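Local coordinates for protein serine--tRNA ligase, cytoplasmic (Candida albicans, PDB 3QO8) that catalyses the two-step attachment of serine to tRNA(Ser), first activating serine with ATP to Ser-AMP and then transferring it to the acceptor end of the tRNA, at residues P210-K215 / E240-I244; M218-A222 / Q377-L381; D228-Y232 / F278-G283. The contacts are given in a common frame with arbitrary orientation. Residues are numbered along the deposited sequence.

Contact 1 (P210-K215 / E240-I244); sequences PVMMNK and EKYLI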
# COMPACT_ATOMS: atom_id res chain seq x y z
N PRO A 210 -8.83 -2.37 2.86
CA PRO A 210 -8.19 -1.38 1.99
C PRO A 210 -7.16 -0.60 2.81
O PRO A 210 -7.33 -0.48 4.02
CB PRO A 210 -9.35 -0.47 1.59
CG PRO A 210 -10.33 -0.61 2.72
CD PRO A 210 -10.23 -2.02 3.18
N VAL A 211 -6.11 -0.11 2.18
CA VAL A 211 -5.06 0.60 2.92
C VAL A 211 -5.19 2.11 2.85
O VAL A 211 -4.35 2.84 3.39
CB VAL A 211 -3.65 0.20 2.44
CG1 VAL A 211 -3.41 -1.28 2.72
CG2 VAL A 211 -3.46 0.52 0.96
N MET A 212 -6.24 2.58 2.17
CA MET A 212 -6.60 4.00 2.19
C MET A 212 -7.93 4.18 2.89
O MET A 212 -8.82 3.34 2.78
CB MET A 212 -6.72 4.54 0.77
CG MET A 212 -5.42 4.61 0.02
SD MET A 212 -5.62 5.43 -1.56
CE MET A 212 -4.01 5.13 -2.28
N MET A 213 -8.07 5.29 3.62
CA MET A 213 -9.32 5.61 4.30
C MET A 213 -9.66 7.06 4.10
O MET A 213 -8.76 7.91 4.05
CB MET A 213 -9.22 5.34 5.80
CG MET A 213 -9.41 3.89 6.20
SD MET A 213 -9.42 3.69 7.99
CE MET A 213 -10.99 4.36 8.52
N ASN A 214 -10.95 7.35 4.00
CA ASN A 214 -11.42 8.73 3.98
C ASN A 214 -11.04 9.38 5.30
O ASN A 214 -11.01 8.72 6.33
CB ASN A 214 -12.94 8.78 3.80
CG ASN A 214 -13.37 8.45 2.38
OD1 ASN A 214 -12.69 8.80 1.41
ND2 ASN A 214 -14.50 7.77 2.24
N LYS A 215 -10.75 10.68 5.27
CA LYS A 215 -10.33 11.40 6.46
C LYS A 215 -11.38 11.37 7.57
O LYS A 215 -11.06 11.12 8.73
CB LYS A 215 -9.97 12.85 6.12
CG LYS A 215 -8.82 12.97 5.12
CD LYS A 215 -8.25 14.39 5.08
CE LYS A 215 -9.21 15.37 4.41
NZ LYS A 215 -8.59 16.72 4.27
N GLU A 240 -8.11 14.24 -0.47
CA GLU A 240 -7.06 13.63 0.34
C GLU A 240 -7.62 12.42 1.05
O GLU A 240 -8.80 12.40 1.42
CB GLU A 240 -6.53 14.63 1.37
CG GLU A 240 -5.94 15.90 0.77
CD GLU A 240 -5.57 16.93 1.82
OE1 GLU A 240 -5.75 16.65 3.02
OE2 GLU A 240 -5.10 18.03 1.44
N LYS A 241 -6.78 11.41 1.23
CA LYS A 241 -7.10 10.25 2.04
C LYS A 241 -5.89 9.99 2.94
O LYS A 241 -4.86 10.64 2.80
CB LYS A 241 -7.42 9.03 1.16
CG LYS A 241 -8.53 9.27 0.10
CD LYS A 241 -8.84 8.00 -0.67
CE LYS A 241 -9.89 8.27 -1.77
NZ LYS A 241 -11.20 8.74 -1.24
N TYR A 242 -6.02 9.06 3.86
CA TYR A 242 -4.87 8.62 4.64
C TYR A 242 -4.55 7.16 4.33
O TYR A 242 -5.44 6.37 4.08
CB TYR A 242 -5.17 8.78 6.13
CG TYR A 242 -5.20 10.22 6.58
CD1 TYR A 242 -4.05 10.84 7.05
CD2 TYR A 242 -6.36 10.97 6.50
CE1 TYR A 242 -4.06 12.16 7.44
CE2 TYR A 242 -6.38 12.29 6.89
CZ TYR A 242 -5.24 12.89 7.36
OH TYR A 242 -5.26 14.21 7.75
N LEU A 243 -3.27 6.83 4.36
CA LEU A 243 -2.85 5.43 4.41
C LEU A 243 -3.01 4.91 5.84
O LEU A 243 -2.73 5.63 6.80
CB LEU A 243 -1.40 5.29 3.96
CG LEU A 243 -1.19 5.47 2.45
CD1 LEU A 243 0.30 5.43 2.13
CD2 LEU A 243 -1.94 4.38 1.68
N ILE A 244 -3.45 3.66 5.98
CA ILE A 244 -3.69 3.10 7.30
C ILE A 244 -2.39 2.68 7.98
O ILE A 244 -1.44 2.28 7.30
CB ILE A 244 -4.67 1.90 7.25
CG1 ILE A 244 -4.02 0.68 6.56
CG2 ILE A 244 -6.01 2.33 6.57
CD1 ILE A 244 -4.91 -0.58 6.53
O HOH W 1 -10.77 11.92 2.74
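Two antiparallel strands pair here. Met213 and Tyr242 form the hydrogen-bonded pair (Met213 N to Tyr242 O 2.9 Å, Tyr242 N to Met213 O 3.0 Å). Met212 and Leu243 are the non-hydrogen-bonded pair on one face. The m chi1 of Met212 sets its CG 3.9 Å from Leu243 CD2, and t values at chi2 and chi3 keep the rest extended. Met213 CG meets Ile244 CG2 at 3.8 Å; beyond it, the p chi3 turns the methyl group, and the end leads away from 240-244. Ile244 holds a p chi1, and its CD1 reaches Val211 CG1 at 4.2 Å. Lys241 runs extended through chi2 and chi3, bringing NZ 3.0 Å from Asn214 OD1, and NZ also bonds Val173 O of the second subunit. Lys215 NZ makes a salt bridge with Glu240 OE1 at 3.1 Å. In the three-stranded sheet, 239-243 lies between 212-214 and 233-236. Met213 and Ile244 lie against helix 248-252, and Leu243 touches Phe278 of strand 269-278. Met212 packs on Leu243 of the second subunit, at the dimer interface.

Contact 2 (M218-A222 / Q377-L381); sequences MAKTA and QSRNL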
# COMPACT_ATOMS: atom_id res chain seq x y z
N MET A 218 -11.38 8.00 9.26
CA MET A 218 -10.15 7.77 10.01
C MET A 218 -10.21 8.55 11.32
O MET A 218 -9.84 8.05 12.39
CB MET A 218 -8.92 8.18 9.18
CG MET A 218 -7.59 8.05 9.93
SD MET A 218 -7.15 6.35 10.39
CE MET A 218 -6.42 5.81 8.83
N ALA A 219 -10.70 9.78 11.24
CA ALA A 219 -10.78 10.65 12.41
C ALA A 219 -11.65 10.05 13.51
O ALA A 219 -11.51 10.41 14.68
CB ALA A 219 -11.28 12.03 12.00
N LYS A 220 -12.54 9.12 13.16
CA LYS A 220 -13.40 8.52 14.18
C LYS A 220 -12.74 7.35 14.92
O LYS A 220 -13.24 6.87 15.94
CB LYS A 220 -14.74 8.08 13.60
CG LYS A 220 -15.63 9.22 13.09
CD LYS A 220 -17.07 8.75 12.93
CE LYS A 220 -17.95 9.78 12.23
NZ LYS A 220 -18.12 9.46 10.78
N THR A 221 -11.61 6.88 14.42
CA THR A 221 -10.99 5.74 15.07
C THR A 221 -9.53 5.96 15.50
O THR A 221 -9.04 5.25 16.37
CB THR A 221 -11.14 4.45 14.23
OG1 THR A 221 -10.74 3.31 15.01
CG2 THR A 221 -10.34 4.54 12.92
N ALA A 222 -8.87 6.95 14.91
CA ALA A 222 -7.49 7.29 15.29
C ALA A 222 -7.45 8.53 16.17
O ALA A 222 -8.24 9.46 15.98
CB ALA A 222 -6.64 7.49 14.04
N GLN A 377 -14.36 3.23 20.91
CA GLN A 377 -14.42 3.42 19.47
C GLN A 377 -15.83 3.19 18.93
O GLN A 377 -16.31 3.93 18.07
CB GLN A 377 -13.42 2.50 18.76
CG GLN A 377 -11.97 2.77 19.15
CD GLN A 377 -11.10 1.54 18.97
OE1 GLN A 377 -11.47 0.44 19.39
NE2 GLN A 377 -9.96 1.72 18.33
N SER A 378 -16.49 2.17 19.46
CA SER A 378 -17.82 1.83 18.99
C SER A 378 -18.85 2.92 19.28
O SER A 378 -19.78 3.10 18.51
CB SER A 378 -18.26 0.50 19.58
OG SER A 378 -18.14 0.52 20.98
N ARG A 379 -18.68 3.66 20.38
CA ARG A 379 -19.53 4.82 20.63
C ARG A 379 -19.35 5.83 19.50
O ARG A 379 -20.31 6.37 18.97
CB ARG A 379 -19.23 5.46 22.00
CG ARG A 379 -20.07 6.71 22.30
CD ARG A 379 -19.92 7.19 23.77
NE ARG A 379 -20.49 6.23 24.71
CZ ARG A 379 -19.79 5.31 25.36
NH1 ARG A 379 -18.47 5.22 25.20
NH2 ARG A 379 -20.41 4.47 26.18
N ASN A 380 -18.10 6.07 19.12
CA ASN A 380 -17.82 7.05 18.07
C ASN A 380 -18.33 6.58 16.71
O ASN A 380 -18.84 7.38 15.91
CB ASN A 380 -16.33 7.37 18.02
CG ASN A 380 -16.05 8.74 17.44
OD1 ASN A 380 -16.94 9.58 17.35
ND2 ASN A 380 -14.81 8.96 17.03
N LEU A 381 -18.22 5.28 16.45
CA LEU A 381 -18.62 4.70 15.17
C LEU A 381 -20.08 4.24 15.17
O LEU A 381 -20.59 3.75 14.15
CB LEU A 381 -17.69 3.52 14.86
CG LEU A 381 -16.25 3.95 14.57
CD1 LEU A 381 -15.26 2.79 14.80
CD2 LEU A 381 -16.14 4.49 13.14
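Met218 O accepts bonds from Thr221 N and Ala222 N, both at 2.9 Å. The chain turns tightly here. Lys220 O faces the second segment and accepts a bond from Asn380 ND2 at 2.8 Å. Asn380 points toward the turn, so one amide side chain ties the helix to the loop. The Lys220 side chain starts toward the helix, and its CB lies 3.9 Å from Leu381 CD2, while its amino end leads away. Thr221 comes next. Its CB is 4.5 Å from Leu381 CD1, a loose apolar approach. Its OG1 is 3.8 Å from Gln377 NE2, but each has a closer partner elsewhere: Thr221 OG1 bonds Ser252 OG, and Gln377 NE2 bonds OE2 of Glu248, which also hydrogen-bonds the bound SSA through OE1. The contact joins the turn between helices 215-218 and 224-229 to the short, weakly bonded helix 376-381. Helix 248-252 touches both segments, and strand 399-404 packs against Gln377 and Ser378.

Contact 3 (D228-Y232 / F278-G283); sequences DEELY and FRREAG. With SSA (5'-O-(N-(L-seryl)-sulfamoyl)adenosine), chain B.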
# COMPACT_ATOMS: atom_id res chain seq x y z
N ASP A 228 -0.51 13.29 13.59
CA ASP A 228 0.67 14.15 13.67
C ASP A 228 1.98 13.48 13.24
O ASP A 228 2.75 14.04 12.47
CB ASP A 228 0.82 14.73 15.08
CG ASP A 228 -0.23 15.79 15.38
OD1 ASP A 228 -0.67 16.48 14.44
OD2 ASP A 228 -0.62 15.92 16.56
N GLU A 229 2.26 12.29 13.76
CA GLU A 229 3.55 11.67 13.50
C GLU A 229 3.47 10.24 12.98
O GLU A 229 4.50 9.56 12.88
CB GLU A 229 4.43 11.72 14.76
CG GLU A 229 3.86 10.99 15.96
CD GLU A 229 4.70 11.18 17.21
OE1 GLU A 229 5.63 12.02 17.18
OE2 GLU A 229 4.43 10.50 18.22
N GLU A 230 2.27 9.78 12.68
CA GLU A 230 2.12 8.40 12.23
C GLU A 230 1.65 8.27 10.78
O GLU A 230 2.24 7.51 10.01
CB GLU A 230 1.21 7.59 13.17
CG GLU A 230 1.31 6.07 13.00
CD GLU A 230 0.24 5.30 13.78
OE1 GLU A 230 -0.93 5.77 13.84
OE2 GLU A 230 0.55 4.22 14.33
N LEU A 231 0.60 9.01 10.41
CA LEU A 231 -0.12 8.70 9.17
C LEU A 231 0.37 9.46 7.95
O LEU A 231 0.58 10.67 7.98
CB LEU A 231 -1.62 8.95 9.34
CG LEU A 231 -2.32 8.11 10.41
CD1 LEU A 231 -3.78 8.50 10.49
CD2 LEU A 231 -2.16 6.63 10.11
N TYR A 232 0.52 8.73 6.85
CA TYR A 232 0.86 9.35 5.59
C TYR A 232 -0.43 9.86 4.99
O TYR A 232 -1.44 9.14 4.96
CB TYR A 232 1.43 8.33 4.61
CG TYR A 232 2.84 7.88 4.89
CD1 TYR A 232 3.93 8.59 4.39
CD2 TYR A 232 3.09 6.74 5.63
CE1 TYR A 232 5.22 8.18 4.63
CE2 TYR A 232 4.38 6.31 5.88
CZ TYR A 232 5.44 7.04 5.37
OH TYR A 232 6.72 6.61 5.62
N PHE A 278 1.31 1.37 7.06
CA PHE A 278 2.25 2.43 6.71
C PHE A 278 2.39 3.40 7.87
O PHE A 278 1.39 3.90 8.39
CB PHE A 278 1.76 3.15 5.44
CG PHE A 278 1.53 2.22 4.29
CD1 PHE A 278 2.55 1.91 3.40
CD2 PHE A 278 0.30 1.59 4.13
CE1 PHE A 278 2.34 1.01 2.36
CE2 PHE A 278 0.08 0.70 3.10
CZ PHE A 278 1.10 0.42 2.21
N ARG A 279 3.63 3.64 8.30
CA ARG A 279 3.87 4.51 9.43
C ARG A 279 5.06 5.43 9.19
O ARG A 279 6.12 4.97 8.79
CB ARG A 279 4.10 3.66 10.68
CG ARG A 279 2.95 2.72 10.96
CD ARG A 279 3.09 2.04 12.31
NE ARG A 279 1.99 1.11 12.52
CZ ARG A 279 1.66 0.60 13.70
NH1 ARG A 279 2.34 0.93 14.80
NH2 ARG A 279 0.63 -0.25 13.77
N ARG A 280 4.86 6.72 9.41
CA ARG A 280 5.93 7.70 9.24
C ARG A 280 7.05 7.52 10.26
O ARG A 280 8.20 7.87 9.98
CB ARG A 280 5.37 9.12 9.31
CG ARG A 280 4.41 9.45 8.14
CD ARG A 280 4.04 10.93 8.12
NE ARG A 280 5.24 11.76 8.22
CZ ARG A 280 5.41 12.71 9.13
NH1 ARG A 280 4.45 12.97 10.02
NH2 ARG A 280 6.54 13.41 9.16
N GLU A 281 6.73 6.95 11.42
CA GLU A 281 7.71 6.79 12.50
C GLU A 281 8.47 8.10 12.67
O GLU A 281 9.70 8.11 12.78
CB GLU A 281 8.68 5.66 12.17
CG GLU A 281 7.98 4.29 12.04
CD GLU A 281 7.50 3.76 13.38
OE1 GLU A 281 6.42 3.12 13.44
OE2 GLU A 281 8.19 3.98 14.39
N ALA A 282 7.73 9.20 12.66
CA ALA A 282 8.33 10.53 12.62
C ALA A 282 9.13 10.86 13.88
O ALA A 282 10.05 11.68 13.84
CB ALA A 282 7.27 11.59 12.35
N GLY A 283 8.78 10.23 14.99
CA GLY A 283 9.50 10.42 16.24
C GLY A 283 10.56 9.36 16.48
O GLY A 283 11.16 9.30 17.56
N10 SSA B . -3.83 -2.73 15.81
CA SSA B . -2.87 -2.84 16.91
CB SSA B . -2.61 -4.31 17.23
OG SSA B . -1.86 -4.93 16.17
C9 SSA B . -1.58 -2.15 16.55
O9 SSA B . -1.39 -1.69 15.43
N8 SSA B . -0.67 -2.08 17.52
S1 SSA B . 0.86 -1.68 17.25
O1S SSA B . 1.02 -0.29 16.91
O2S SSA B . 1.62 -1.99 18.41
O5' SSA B . 1.43 -2.54 16.11
C5' SSA B . 1.32 -3.95 16.14
C4' SSA B . 2.69 -4.57 15.80
O4' SSA B . 3.17 -4.18 14.51
C3' SSA B . 3.79 -4.16 16.74
O3' SSA B . 3.69 -4.90 17.97
C2' SSA B . 5.02 -4.51 15.91
O2' SSA B . 5.28 -5.93 15.97
C1' SSA B . 4.59 -4.17 14.49
N9 SSA B . 5.06 -2.82 14.12
C8 SSA B . 4.64 -1.65 14.62
N7 SSA B . 5.33 -0.65 14.03
C5 SSA B . 6.18 -1.21 13.16
C6 SSA B . 7.12 -0.69 12.28
N6 SSA B . 7.29 0.64 12.22
N1 SSA B . 7.84 -1.54 11.51
C2 SSA B . 7.66 -2.86 11.59
N3 SSA B . 6.75 -3.39 12.43
C4 SSA B . 6.02 -2.58 13.23
O HOH W 2 4.50 6.18 13.15
O HOH W 3 1.72 12.24 9.99
O HOH W 4 -0.05 5.89 7.21
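This contact forms part of the adenylate pocket of a class II synthetase. Segment 278-283 carries the arginine of motif 2, Arg279, which holds the seryl-adenylate analogue SSA. Arg279 NH1 donates to SSA O1S at 2.8 Å, and Arg279 NH2 to SSA O9 at 3.0 Å. Glu281 OE1 accepts a weak bond from SSA N6 at 2.9 Å, so the loop also contacts the adenine amino group. Glu281 OE2 is paired with Arg294. Glu230 OE2 lies over one face of the Arg279 guanidinium, 3.8 Å from Arg279 NH1, and SSA C8 over the opposite face. This long salt bridge is a matter of charge alone; Glu230 OE1 is hydrogen-bonded to Gln226 NE2.

Two backbone hydrogen bonds join the segments. Arg280 N donates to Glu230 O at 2.8 Å, and Ala282 N to Glu229 O at 3.3 Å. Arg280 CG sits over the Tyr232 ring, 3.6 Å from its centroid, in a CH-pi contact. One water links Tyr232 N (2.9 Å) to Phe278 O (2.7 Å). Another links Leu231 O to Arg280 NH1, 2.8 Å from each. Arg280 NE forms a salt bridge with Asp236 of the second subunit. The contact runs from the end of helix 224-229 to the loop between strands 269-278 and 297-307. Strand 239-243 flanks it, touching Leu231, Tyr232 and Phe278.

Overall arrangement
The three contacts lie side by side in the catalytic core. Their centres are about 14 Å apart for contacts 1 and 2, about 13 Å for contacts 1 and 3, and about 19 Å for contacts 2 and 3. The first segments follow in the order 210-215, 218-222 and 228-232; the second in the order 240-244, 278-283 and 377-381. Segment 240-244 bridges both parts of contact 3, with probable hydrogen bonds from Leu243 N to Tyr232 O and from Phe278 N to Ile244 O. Met218 of contact 2 packs on Met213 and Leu231. Contacts 1 and 3 also touch the second subunit, so the small sheet and the loop that carries Arg279 both border the dimer interface.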